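Local coordinates for protein CRISPR system CMR subunit Cmr7 1 (Sulfolobus solfataricus, PDB 2X5Q) that serves as a subunit, possibly as a homodimer, of the crRNA-containing CMR ribonucleoprotein complex of the CRISPR system, which defends against mobile genetic elements, at residues L14-T17 and N18-S22; D156-L159 and A160-A164. All coordinates share one frame; numbering follows the deposited sequence.

Interaction 1: residues L14-T17 and N18-S22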
ATOM      1  N   LEU A  14      -5.098  -9.111  12.718  1.00 24.17           N
ATOM      2  CA  LEU A  14      -6.016 -10.224  12.530  1.00 24.91           C
ATOM      3  C   LEU A  14      -7.083  -9.736  11.561  1.00 24.49           C
ATOM      4  O   LEU A  14      -7.941  -8.941  11.948  1.00 24.20           O
ATOM      5  CB  LEU A  14      -6.607 -10.633  13.888  1.00 26.01           C
ATOM      6  CG  LEU A  14      -7.518 -11.847  14.061  1.00 28.22           C
ATOM      7  CD1 LEU A  14      -7.687 -12.144  15.552  1.00 32.18           C
ATOM      8  CD2 LEU A  14      -8.867 -11.668  13.433  1.00 31.64           C
ATOM      9  N   PRO A  15      -7.017 -10.177  10.288  1.00 24.61           N
ATOM     10  CA  PRO A  15      -8.107  -9.863   9.361  1.00 24.86           C
ATOM     11  C   PRO A  15      -9.423 -10.471   9.810  1.00 25.47           C
ATOM     12  O   PRO A  15      -9.466 -11.655  10.175  1.00 27.03           O
ATOM     13  CB  PRO A  15      -7.667 -10.508   8.027  1.00 24.89           C
ATOM     14  CG  PRO A  15      -6.226 -10.794   8.171  1.00 26.07           C
ATOM     15  CD  PRO A  15      -5.966 -10.982   9.646  1.00 25.41           C
ATOM     16  N   ILE A  16     -10.492  -9.679   9.789  1.00 25.73           N
ATOM     17  CA  ILE A  16     -11.821 -10.202  10.099  1.00 26.95           C
ATOM     18  C   ILE A  16     -12.566 -10.479   8.785  1.00 28.22           C
ATOM     19  O   ILE A  16     -13.019  -9.544   8.103  1.00 28.93           O
ATOM     20  CB  ILE A  16     -12.597  -9.218  10.992  1.00 26.94           C
ATOM     21  CG1 ILE A  16     -11.794  -8.913  12.266  1.00 26.66           C
ATOM     22  CG2 ILE A  16     -13.993  -9.758  11.351  1.00 28.18           C
ATOM     23  CD1 ILE A  16     -11.579 -10.102  13.170  1.00 27.14           C
ATOM     24  N   THR A  17     -12.655 -11.760   8.416  1.00 28.50           N
ATOM     25  CA  THR A  17     -13.351 -12.189   7.203  1.00 29.16           C
ATOM     26  C   THR A  17     -14.391 -13.236   7.544  1.00 30.08           C
ATOM     27  O   THR A  17     -14.430 -13.708   8.667  1.00 29.04           O
ATOM     28  CB  THR A  17     -12.401 -12.857   6.192  1.00 29.04           C
ATOM     29  OG1 THR A  17     -12.058 -14.158   6.665  1.00 31.67           O
ATOM     30  CG2 THR A  17     -11.137 -12.047   5.975  1.00 29.52           C
ATOM     31  N   ASN A  18     -15.178 -13.650   6.539  1.00 31.29           N
ATOM     32  CA  ASN A  18     -16.127 -14.757   6.693  1.00 33.36           C
ATOM     33  C   ASN A  18     -15.501 -16.134   6.917  1.00 34.47           C
ATOM     34  O   ASN A  18     -16.237 -17.081   7.209  1.00 36.22           O
ATOM     35  CB  ASN A  18     -17.057 -14.873   5.471  1.00 34.94           C
ATOM     36  CG  ASN A  18     -18.107 -13.784   5.425  1.00 35.52           C
ATOM     37  OD1 ASN A  18     -18.878 -13.611   6.370  1.00 35.89           O
ATOM     38  ND2 ASN A  18     -18.156 -13.054   4.311  1.00 34.96           N
ATOM     39  N   SER A  19     -14.179 -16.270   6.768  1.00 33.30           N
ATOM     40  CA  SER A  19     -13.540 -17.589   6.837  1.00 34.80           C
ATOM     41  C   SER A  19     -12.671 -17.872   8.063  1.00 34.45           C
ATOM     42  O   SER A  19     -12.138 -18.985   8.203  1.00 35.44           O
ATOM     43  CB  SER A  19     -12.728 -17.830   5.567  1.00 35.01           C
ATOM     44  OG  SER A  19     -13.590 -17.838   4.447  1.00 36.29           O
ATOM     45  N   ILE A  20     -12.526 -16.895   8.951  1.00 33.01           N
ATOM     46  CA  ILE A  20     -11.683 -17.097  10.121  1.00 33.07           C
ATOM     47  C   ILE A  20     -12.408 -18.007  11.108  1.00 35.03           C
ATOM     48  O   ILE A  20     -13.637 -18.069  11.136  1.00 35.22           O
ATOM     49  CB  ILE A  20     -11.240 -15.762  10.771  1.00 30.90           C
ATOM     50  CG1 ILE A  20     -12.395 -15.086  11.513  1.00 29.91           C
ATOM     51  CG2 ILE A  20     -10.649 -14.825   9.701  1.00 29.12           C
ATOM     52  CD1 ILE A  20     -11.982 -13.850  12.273  1.00 28.72           C
ATOM     53  N   SER A  21     -11.631 -18.735  11.890  1.00 36.71           N
ATOM     54  CA  SER A  21     -12.184 -19.634  12.899  1.00 39.21           C
ATOM     55  C   SER A  21     -11.222 -19.725  14.061  1.00 39.81           C
ATOM     56  O   SER A  21     -10.005 -19.673  13.876  1.00 39.56           O
ATOM     57  CB  SER A  21     -12.412 -21.029  12.313  1.00 41.08           C
ATOM     58  OG  SER A  21     -11.186 -21.606  11.898  1.00 41.84           O
ATOM     59  N   SER A  22     -11.768 -19.864  15.257  1.00 41.65           N
ATOM     60  CA  SER A  22     -10.957 -20.142  16.430  1.00 43.01           C
ATOM     61  C   SER A  22     -10.409 -21.573  16.348  1.00 45.75           C
ATOM     62  O   SER A  22     -11.104 -22.486  15.930  1.00 47.35           O
ATOM     63  CB  SER A  22     -11.797 -19.952  17.694  1.00 43.65           C
ATOM     64  OG  SER A  22     -11.293 -20.715  18.771  1.00 45.56           O
TER
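Ile20 meets the flat peptide group that follows Pro15 at its oxygen end and not over a face: methyl CG2 lies 3.4 Å from Pro15 O, roughly ahead of the C=O bond. The other flat group, the carboxamide of Asn18, has its partners outside the turn: OD1 takes the backbone N-H of Asp147 and ND2 gives to Ser145 O, which fixes the rotation of the amide. Between the hydrophobic side chains, CD1 of Ile20 makes the contacts. It touches Ile16 CD1 at 3.9 Å, the two chains meeting at a slant, and Leu14 CD2 at 4.0 Å, the two chains crossing nearly at a right angle. A chi1 of 73° tucks CG1 of Ile20 over its own backbone, and the extended chi2 then carries CD1 to Leu14 and Ile16. Isoleucine suits position 20 because its two branches divide the work, CG2 against Pro15 O and Thr17 OG1, CD1 against Leu14 and Ile16; helix 148-162 adds Ile154 against Ile16.

The polar element is Thr17. Its OG1 accepts the N-H of Ser19 at 3.0 Å, with an N-H...O angle of 161°, while Ile20 CG2 packs 3.4 Å from the same oxygen. A threonine hydroxyl thus satisfies a turn amide within a buried setting. A bond from N-H of residue i+2 to the hydroxyl of residue i defines an ST turn, here overlapping a type I beta turn from Thr17 to Ile20 that joins strand 11-15 of the mixed sheet to strand 21-23 of the four-stranded antiparallel sheet.

Interaction 2: residues D156-L159 and A160-A164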
ATOM      1  N   ASP A 156     -18.858 -14.699  19.171  1.00 35.75           N
ATOM      2  CA  ASP A 156     -18.975 -15.753  20.198  1.00 36.78           C
ATOM      3  C   ASP A 156     -17.754 -16.674  20.298  1.00 36.43           C
ATOM      4  O   ASP A 156     -17.440 -17.187  21.378  1.00 37.36           O
ATOM      5  CB  ASP A 156     -20.209 -16.623  19.943  1.00 39.60           C
ATOM      6  CG  ASP A 156     -21.509 -15.851  20.056  1.00 40.65           C
ATOM      7  OD1 ASP A 156     -21.548 -14.798  20.732  1.00 38.89           O
ATOM      8  OD2 ASP A 156     -22.489 -16.301  19.449  1.00 42.11           O
ATOM      9  N   ASN A 157     -17.088 -16.897  19.176  1.00 35.65           N
ATOM     10  CA  ASN A 157     -15.970 -17.824  19.111  1.00 35.82           C
ATOM     11  C   ASN A 157     -14.624 -17.141  19.003  1.00 33.80           C
ATOM     12  O   ASN A 157     -13.618 -17.769  19.289  1.00 34.57           O
ATOM     13  CB  ASN A 157     -16.109 -18.768  17.909  1.00 37.05           C
ATOM     14  CG  ASN A 157     -17.242 -19.761  18.058  1.00 40.17           C
ATOM     15  OD1 ASN A 157     -17.879 -19.860  19.108  1.00 40.55           O
ATOM     16  ND2 ASN A 157     -17.492 -20.521  16.991  1.00 41.34           N
ATOM     17  N   VAL A 158     -14.583 -15.889  18.552  1.00 32.05           N
ATOM     18  CA  VAL A 158     -13.299 -15.204  18.369  1.00 30.69           C
ATOM     19  C   VAL A 158     -13.114 -14.082  19.385  1.00 29.40           C
ATOM     20  O   VAL A 158     -12.263 -14.197  20.264  1.00 29.34           O
ATOM     21  CB  VAL A 158     -13.109 -14.722  16.915  1.00 29.71           C
ATOM     22  CG1 VAL A 158     -11.824 -13.913  16.755  1.00 30.06           C
ATOM     23  CG2 VAL A 158     -13.095 -15.916  15.991  1.00 30.24           C
ATOM     24  N   LEU A 159     -13.904 -13.016  19.286  1.00 28.80           N
ATOM     25  CA  LEU A 159     -13.747 -11.878  20.205  1.00 28.68           C
ATOM     26  C   LEU A 159     -13.981 -12.264  21.680  1.00 29.32           C
ATOM     27  O   LEU A 159     -13.304 -11.752  22.589  1.00 30.42           O
ATOM     28  CB  LEU A 159     -14.665 -10.711  19.807  1.00 28.36           C
ATOM     29  CG  LEU A 159     -14.432 -10.035  18.450  1.00 29.27           C
ATOM     30  CD1 LEU A 159     -15.268  -8.765  18.322  1.00 29.61           C
ATOM     31  CD2 LEU A 159     -12.956  -9.730  18.214  1.00 29.03           C
ATOM     32  N   ALA A 160     -14.916 -13.173  21.911  1.00 30.29           N
ATOM     33  CA  ALA A 160     -15.216 -13.659  23.250  1.00 31.20           C
ATOM     34  C   ALA A 160     -14.105 -14.538  23.818  1.00 31.44           C
ATOM     35  O   ALA A 160     -14.047 -14.752  25.030  1.00 32.02           O
ATOM     36  CB  ALA A 160     -16.533 -14.420  23.249  1.00 32.66           C
ATOM     37  N   LYS A 161     -13.227 -15.052  22.960  1.00 31.02           N
ATOM     38  CA  LYS A 161     -12.068 -15.798  23.435  1.00 31.54           C
ATOM     39  C   LYS A 161     -10.887 -14.867  23.711  1.00 29.89           C
ATOM     40  O   LYS A 161     -10.275 -14.946  24.796  1.00 30.90           O
ATOM     41  CB  LYS A 161     -11.694 -16.922  22.465  1.00 33.37           C
ATOM     42  CG  LYS A 161     -12.676 -18.092  22.453  1.00 36.37           C
ATOM     43  CD  LYS A 161     -13.487 -18.244  23.769  1.00 39.71           C
ATOM     44  CE  LYS A 161     -14.609 -19.285  23.684  1.00 42.82           C
ATOM     45  NZ  LYS A 161     -15.652 -18.954  22.643  1.00 43.68           N
ATOM     46  N   ILE A 162     -10.597 -13.982  22.761  1.00 27.58           N
ATOM     47  CA  ILE A 162      -9.510 -13.020  22.898  1.00 26.87           C
ATOM     48  C   ILE A 162      -9.795 -12.096  24.078  1.00 26.37           C
ATOM     49  O   ILE A 162      -8.938 -11.891  24.921  1.00 26.89           O
ATOM     50  CB  ILE A 162      -9.301 -12.155  21.613  1.00 25.52           C
ATOM     51  CG1 ILE A 162      -9.008 -13.018  20.383  1.00 26.45           C
ATOM     52  CG2 ILE A 162      -8.129 -11.197  21.790  1.00 24.71           C
ATOM     53  CD1 ILE A 162      -9.092 -12.241  19.041  1.00 25.06           C
ATOM     54  N   TYR A 163     -11.007 -11.558  24.126  1.00 26.21           N
ATOM     55  CA  TYR A 163     -11.418 -10.624  25.173  1.00 26.32           C
ATOM     56  C   TYR A 163     -12.414 -11.293  26.115  1.00 27.36           C
ATOM     57  O   TYR A 163     -13.454 -10.724  26.415  1.00 27.59           O
ATOM     58  CB  TYR A 163     -12.057  -9.386  24.552  1.00 26.23           C
ATOM     59  CG  TYR A 163     -11.199  -8.695  23.521  1.00 25.67           C
ATOM     60  CD1 TYR A 163     -10.289  -7.714  23.896  1.00 26.37           C
ATOM     61  CD2 TYR A 163     -11.294  -9.016  22.183  1.00 26.12           C
ATOM     62  CE1 TYR A 163      -9.500  -7.070  22.959  1.00 26.69           C
ATOM     63  CE2 TYR A 163     -10.506  -8.373  21.235  1.00 25.22           C
ATOM     64  CZ  TYR A 163      -9.612  -7.408  21.627  1.00 25.30           C
ATOM     65  OH  TYR A 163      -8.815  -6.772  20.698  1.00 26.09           O
ATOM     66  N   ALA A 164     -12.087 -12.503  26.566  1.00 28.40           N
ATOM     67  CA  ALA A 164     -12.952 -13.306  27.449  1.00 29.81           C
ATOM     68  C   ALA A 164     -13.431 -12.575  28.710  1.00 30.16           C
ATOM     69  O   ALA A 164     -14.625 -12.550  29.000  1.00 30.38           O
ATOM     70  CB  ALA A 164     -12.236 -14.611  27.837  1.00 31.02           C
TER
HETATM   71  O   HOH W   1     -13.658 -20.606  20.998  1.00102.63           O
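The C-terminal turns of helix 148-162 wind through this contact, and Tyr163, the first residue to leave helical geometry, is also the N-cap residue of helix 164-169. Val158 O takes two amides: Ile162 N at 3.0 Å, nearly in line with the carbonyl, and Lys161 N, also at 3.0 Å but well above the carbonyl plane and less straight (N-H...O 139°). One residue on, Tyr163 N gives to Leu159 O at 2.8 Å, and that oxygen also lies at the edge of the Tyr163 ring, 3.4 Å from CD2. One face of the ring carries Ile162 CG2, and the hydroxyl bonds to Ser46 O.

Apolar residues occupy the buried side. Val158 CG1 and Ile162 CD1 touch at 3.9 Å with their side chains running alongside each other, and Leu159 CD2 meets Tyr163 CE2 at 4.1 Å in the same manner. Ile84 of strand 80-86 covers both Leu159 and Ile162. On the exposed side Lys161 folds back along the helix, bent at chi2 and chi4, and brings NZ to 2.8 Å from Asp156 O. Its chi2 of -25° is far from staggered, so the return probably costs some torsional strain. A water joins NZ weakly to Asn157 O. A long, flexible lysine can make this return while keeping its charge near solvent; the positive ammonium beside Asp156 O is probably favourable, in a part of the helix with a wider pi-type turn at 156-159.

Interaction 1 precedes interaction 2 along the chain, and their centres lie 12 Å apart, yet the two meet directly. Leu14 CD1 packs on Ile162 CD1 at 3.8 Å, so the apolar cluster of Leu14, Ile16 and Ile20 runs on into the buried side of the helix. Further along the strand that leaves the turn, Ser22 CB lies 3.3 Å from Asn157 O, and Val158 CG2 packs against the backbone N of Ser22. Strand 80-86 lies against both: Ile84 bonds through its backbone to Leu14, while its side chain meets the helix. Residues 14-22 and 156-164 therefore form continuous packing between sheet and helix, and neither is touched by the second chain of the assembly.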